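Local coordinates for scarecrow-like protein 3 (Arabidopsis thaliana, PDB 6KPB) that probably acts as a transcription factor in plant development, binding zinc-finger IDD proteins such as JACKDAW through its GRAS domain, at residues 90-102 with 367-379. Sequence-based numbering, arbitrary orientation.
Sequences GDTMQRIAAYFTE and SLYTYAALFDCLE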
loop_
_atom_site.group_PDB
_atom_site.type_symbol
_atom_site.label_atom_id
_atom_site.label_comp_id
_atom_site.label_asym_id
_atom_site.label_seq_id
_atom_site.Cartn_x
_atom_site.Cartn_y
_atom_site.Cartn_z
ATOM N N GLY A 90 -0.777 7.667 -19.629
ATOM C CA GLY A 90 -0.762 8.500 -20.815
ATOM C C GLY A 90 0.578 8.522 -21.519
ATOM O O GLY A 90 1.392 7.607 -21.358
ATOM N N ASP A 91 0.818 9.566 -22.307
ATOM C CA ASP A 91 2.084 9.703 -23.012
ATOM C C ASP A 91 3.166 10.130 -22.022
ATOM O O ASP A 91 2.938 10.214 -20.812
ATOM C CB ASP A 91 1.936 10.673 -24.185
ATOM C CG ASP A 91 1.900 12.127 -23.749
ATOM O OD1 ASP A 91 2.984 12.728 -23.602
ATOM O OD2 ASP A 91 0.793 12.670 -23.558
ATOM N N THR A 92 4.366 10.407 -22.536
ATOM C CA THR A 92 5.506 10.697 -21.669
ATOM C C THR A 92 5.231 11.893 -20.767
ATOM O O THR A 92 5.496 11.848 -19.559
ATOM C CB THR A 92 6.755 10.942 -22.516
ATOM O OG1 THR A 92 6.925 9.860 -23.436
ATOM C CG2 THR A 92 7.996 11.054 -21.635
ATOM N N MET A 93 4.698 12.977 -21.336
ATOM C CA MET A 93 4.459 14.177 -20.542
ATOM C C MET A 93 3.344 13.970 -19.526
ATOM O O MET A 93 3.399 14.531 -18.426
ATOM C CB MET A 93 4.137 15.359 -21.454
ATOM C CG MET A 93 4.458 16.695 -20.820
ATOM S SD MET A 93 6.205 16.797 -20.383
ATOM C CE MET A 93 6.129 17.763 -18.878
ATOM N N GLN A 94 2.332 13.169 -19.867
ATOM C CA GLN A 94 1.281 12.866 -18.901
ATOM C C GLN A 94 1.832 12.073 -17.727
ATOM O O GLN A 94 1.445 12.302 -16.575
ATOM C CB GLN A 94 0.146 12.096 -19.574
ATOM C CG GLN A 94 -0.500 12.827 -20.731
ATOM C CD GLN A 94 -1.720 12.106 -21.268
ATOM O OE1 GLN A 94 -1.633 11.344 -22.232
ATOM N NE2 GLN A 94 -2.870 12.351 -20.651
ATOM N N ARG A 95 2.732 11.127 -18.000
ATOM C CA ARG A 95 3.325 10.338 -16.927
ATOM C C ARG A 95 4.264 11.193 -16.082
ATOM O O ARG A 95 4.217 11.145 -14.848
ATOM C CB ARG A 95 4.049 9.127 -17.516
ATOM C CG ARG A 95 3.127 8.200 -18.310
ATOM C CD ARG A 95 3.899 7.338 -19.301
ATOM N NE ARG A 95 4.079 5.965 -18.837
ATOM C CZ ARG A 95 3.271 4.958 -19.154
ATOM N NH1 ARG A 95 2.223 5.170 -19.936
ATOM N NH2 ARG A 95 3.510 3.739 -18.688
ATOM N N ILE A 96 5.111 11.995 -16.733
ATOM C CA ILE A 96 5.994 12.909 -16.007
ATOM C C ILE A 96 5.181 13.830 -15.107
ATOM O O ILE A 96 5.473 13.983 -13.915
ATOM C CB ILE A 96 6.860 13.714 -16.993
ATOM C CG1 ILE A 96 7.982 12.847 -17.564
ATOM C CG2 ILE A 96 7.433 14.952 -16.313
ATOM C CD1 ILE A 96 9.153 12.674 -16.625
ATOM N N ALA A 97 4.141 14.452 -15.668
ATOM C CA ALA A 97 3.316 15.365 -14.886
ATOM C C ALA A 97 2.672 14.668 -13.695
ATOM O O ALA A 97 2.508 15.282 -12.637
ATOM C CB ALA A 97 2.244 15.994 -15.775
ATOM N N ALA A 98 2.319 13.387 -13.837
ATOM C CA ALA A 98 1.644 12.682 -12.751
ATOM C C ALA A 98 2.534 12.571 -11.519
ATOM O O ALA A 98 2.072 12.779 -10.391
ATOM C CB ALA A 98 1.200 11.297 -13.218
ATOM N N TYR A 99 3.813 12.247 -11.713
ATOM C CA TYR A 99 4.699 12.054 -10.570
ATOM C C TYR A 99 5.182 13.376 -9.986
ATOM O O TYR A 99 5.378 13.475 -8.770
ATOM C CB TYR A 99 5.880 11.169 -10.972
ATOM C CG TYR A 99 5.436 9.789 -11.388
ATOM C CD1 TYR A 99 5.060 8.848 -10.440
ATOM C CD2 TYR A 99 5.371 9.433 -12.726
ATOM C CE1 TYR A 99 4.634 7.588 -10.815
ATOM C CE2 TYR A 99 4.948 8.178 -13.111
ATOM C CZ TYR A 99 4.582 7.258 -12.152
ATOM O OH TYR A 99 4.164 6.003 -12.530
ATOM N N PHE A 100 5.366 14.402 -10.821
ATOM C CA PHE A 100 5.683 15.720 -10.284
ATOM C C PHE A 100 4.472 16.361 -9.621
ATOM O O PHE A 100 4.625 17.109 -8.649
ATOM C CB PHE A 100 6.229 16.627 -11.387
ATOM C CG PHE A 100 7.657 16.337 -11.757
ATOM C CD1 PHE A 100 7.957 15.398 -12.728
ATOM C CD2 PHE A 100 8.698 17.005 -11.134
ATOM C CE1 PHE A 100 9.268 15.128 -13.069
ATOM C CE2 PHE A 100 10.012 16.740 -11.470
ATOM C CZ PHE A 100 10.297 15.799 -12.440
ATOM N N THR A 101 3.266 16.088 -10.125
ATOM C CA THR A 101 2.063 16.609 -9.482
ATOM C C THR A 101 1.886 16.009 -8.095
ATOM O O THR A 101 1.653 16.730 -7.118
ATOM C CB THR A 101 0.830 16.334 -10.346
ATOM O OG1 THR A 101 0.951 17.033 -11.593
ATOM C CG2 THR A 101 -0.433 16.787 -9.642
ATOM N N GLU A 102 1.991 14.680 -7.990
ATOM C CA GLU A 102 1.898 14.033 -6.684
ATOM C C GLU A 102 2.984 14.539 -5.745
ATOM O O GLU A 102 2.738 14.748 -4.551
ATOM C CB GLU A 102 1.985 12.513 -6.841
ATOM C CG GLU A 102 2.200 11.772 -5.528
ATOM C CD GLU A 102 1.625 10.369 -5.536
ATOM O OE1 GLU A 102 0.970 9.998 -6.530
ATOM O OE2 GLU A 102 1.822 9.637 -4.542
ATOM N N SER A 367 15.374 18.649 -12.657
ATOM C CA SER A 367 14.835 17.294 -12.574
ATOM C C SER A 367 13.808 17.030 -13.667
ATOM O O SER A 367 13.673 15.890 -14.128
ATOM C CB SER A 367 14.218 17.049 -11.197
ATOM O OG SER A 367 13.174 17.971 -10.935
ATOM N N LEU A 368 13.076 18.063 -14.094
ATOM C CA LEU A 368 12.153 17.894 -15.212
ATOM C C LEU A 368 12.895 17.469 -16.472
ATOM O O LEU A 368 12.434 16.588 -17.205
ATOM C CB LEU A 368 11.373 19.185 -15.458
ATOM C CG LEU A 368 10.072 19.371 -14.672
ATOM C CD1 LEU A 368 9.447 20.723 -14.976
ATOM C CD2 LEU A 368 9.099 18.245 -14.985
ATOM N N TYR A 369 14.057 18.073 -16.731
ATOM C CA TYR A 369 14.829 17.713 -17.916
ATOM C C TYR A 369 15.441 16.325 -17.783
ATOM O O TYR A 369 15.456 15.554 -18.750
ATOM C CB TYR A 369 15.915 18.756 -18.174
ATOM C CG TYR A 369 15.415 20.003 -18.865
ATOM C CD1 TYR A 369 15.387 20.088 -20.251
ATOM C CD2 TYR A 369 14.970 21.095 -18.134
ATOM C CE1 TYR A 369 14.931 21.226 -20.888
ATOM C CE2 TYR A 369 14.511 22.237 -18.760
ATOM C CZ TYR A 369 14.493 22.298 -20.138
ATOM O OH TYR A 369 14.038 23.434 -20.766
ATOM N N THR A 370 15.952 15.987 -16.596
ATOM C CA THR A 370 16.598 14.692 -16.409
ATOM C C THR A 370 15.603 13.552 -16.586
ATOM O O THR A 370 15.842 12.619 -17.362
ATOM C CB THR A 370 17.253 14.620 -15.028
ATOM O OG1 THR A 370 18.254 15.639 -14.913
ATOM C CG2 THR A 370 17.898 13.257 -14.815
ATOM N N TYR A 371 14.475 13.613 -15.880
ATOM C CA TYR A 371 13.519 12.515 -15.926
ATOM C C TYR A 371 12.680 12.517 -17.196
ATOM O O TYR A 371 12.107 11.479 -17.539
ATOM C CB TYR A 371 12.628 12.549 -14.684
ATOM C CG TYR A 371 13.388 12.178 -13.434
ATOM C CD1 TYR A 371 13.579 10.847 -13.084
ATOM C CD2 TYR A 371 13.947 13.154 -12.621
ATOM C CE1 TYR A 371 14.289 10.500 -11.950
ATOM C CE2 TYR A 371 14.658 12.818 -11.485
ATOM C CZ TYR A 371 14.826 11.490 -11.155
ATOM O OH TYR A 371 15.534 11.152 -10.024
ATOM N N ALA A 372 12.599 13.645 -17.905
ATOM C CA ALA A 372 12.012 13.618 -19.240
ATOM C C ALA A 372 12.831 12.732 -20.165
ATOM O O ALA A 372 12.276 12.012 -21.003
ATOM C CB ALA A 372 11.904 15.032 -19.810
ATOM N N ALA A 373 14.156 12.768 -20.020
ATOM C CA ALA A 373 15.016 11.886 -20.800
ATOM C C ALA A 373 14.836 10.432 -20.379
ATOM O O ALA A 373 14.688 9.544 -21.226
ATOM C CB ALA A 373 16.476 12.317 -20.655
ATOM N N LEU A 374 14.843 10.171 -19.068
ATOM C CA LEU A 374 14.679 8.802 -18.583
ATOM C C LEU A 374 13.321 8.234 -18.974
ATOM O O LEU A 374 13.226 7.085 -19.419
ATOM C CB LEU A 374 14.870 8.756 -17.069
ATOM C CG LEU A 374 16.317 8.857 -16.585
ATOM C CD1 LEU A 374 16.368 9.160 -15.098
ATOM C CD2 LEU A 374 17.067 7.570 -16.899
ATOM N N PHE A 375 12.256 9.025 -18.819
ATOM C CA PHE A 375 10.942 8.597 -19.285
ATOM C C PHE A 375 10.876 8.495 -20.802
ATOM O O PHE A 375 9.982 7.823 -21.327
ATOM C CB PHE A 375 9.862 9.557 -18.784
ATOM C CG PHE A 375 9.399 9.278 -17.381
ATOM C CD1 PHE A 375 10.272 9.391 -16.309
ATOM C CD2 PHE A 375 8.085 8.915 -17.131
ATOM C CE1 PHE A 375 9.844 9.141 -15.019
ATOM C CE2 PHE A 375 7.652 8.662 -15.844
ATOM C CZ PHE A 375 8.533 8.777 -14.786
ATOM N N ASP A 376 11.794 9.148 -21.518
ATOM C CA ASP A 376 11.770 9.092 -22.975
ATOM C C ASP A 376 12.285 7.750 -23.483
ATOM O O ASP A 376 11.758 7.213 -24.465
ATOM C CB ASP A 376 12.591 10.245 -23.557
ATOM C CG ASP A 376 12.161 10.621 -24.963
ATOM O OD1 ASP A 376 11.876 9.714 -25.772
ATOM O OD2 ASP A 376 12.111 11.834 -25.260
ATOM N N CYS A 377 13.312 7.194 -22.830
ATOM C CA CYS A 377 13.815 5.877 -23.212
ATOM C C CYS A 377 12.696 4.844 -23.203
ATOM O O CYS A 377 12.486 4.126 -24.187
ATOM C CB CYS A 377 14.936 5.435 -22.266
ATOM S SG CYS A 377 16.086 6.719 -21.749
ATOM N N LEU A 378 11.962 4.764 -22.091
ATOM C CA LEU A 378 10.895 3.777 -21.972
ATOM C C LEU A 378 9.822 3.986 -23.030
ATOM O O LEU A 378 9.249 3.018 -23.543
ATOM C CB LEU A 378 10.288 3.835 -20.571
ATOM C CG LEU A 378 11.219 3.378 -19.449
ATOM C CD1 LEU A 378 10.638 3.710 -18.087
ATOM C CD2 LEU A 378 11.481 1.886 -19.569
ATOM N N GLU A 379 9.542 5.245 -23.379
ATOM C CA GLU A 379 8.506 5.520 -24.369
ATOM C C GLU A 379 8.905 5.012 -25.749
ATOM O O GLU A 379 8.067 4.484 -26.487
ATOM C CB GLU A 379 8.207 7.019 -24.412
ATOM C CG GLU A 379 7.186 7.430 -25.465
ATOM C CD GLU A 379 5.811 6.832 -25.224
ATOM O OE1 GLU A 379 5.051 6.675 -26.203
ATOM O OE2 GLU A 379 5.487 6.520 -24.058
#
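Phe375 enters knob-into-hole among Thr92, Arg95, Ile96 and Tyr99, joining two helices of the GRAS helical bundle; the axes of segments 92-102 and 367-379 come within 9.9 Å, at 133° between their N-to-C directions. One belongs to the predicted leucine repeat I, the other to the predicted PFYRE region. No hydrogen bond links segments 90-102 and 367-379; packing holds the contact. Ile96 CD1 lies over one face of the Phe375 ring, 3.7 Å from its centroid, while Arg95 CB meets the ring edge. Tyr99 approaches the same ring obliquely, planes at 57°, and Thr92 CG2, anti to the backbone N, reaches Phe375 CB. Ile96 CD1 also presses to 3.3 Å from Tyr371 O. About two turns before Phe375, Leu368 CD2 sits almost exactly above the centre of the Phe100 ring, 3.6 Å from its centroid, and Ser367 OG comes to that ring's edge, bonded to Arg363 O. The start of helix 92-109 is more polar and partly open to solvent. There Asp91 and Gln94 form a capping box: Asp91 OD1 takes Met93 N from above the carboxylate plane, and Gln94 OE1 takes Asp91 N at 3.0 Å. Glu379, bent at chi2 (63°), lays CB and CG beside Thr92 OG1 and salt-bridges Arg384 and Arg389, while the bound peptide packs on Thr92 and Ala372. Arg95 NE forms a salt bridge to Glu393 OE1, and its NH1 bonds Gly90 O at 2.9 Å, in both the guanidinium and carbonyl planes.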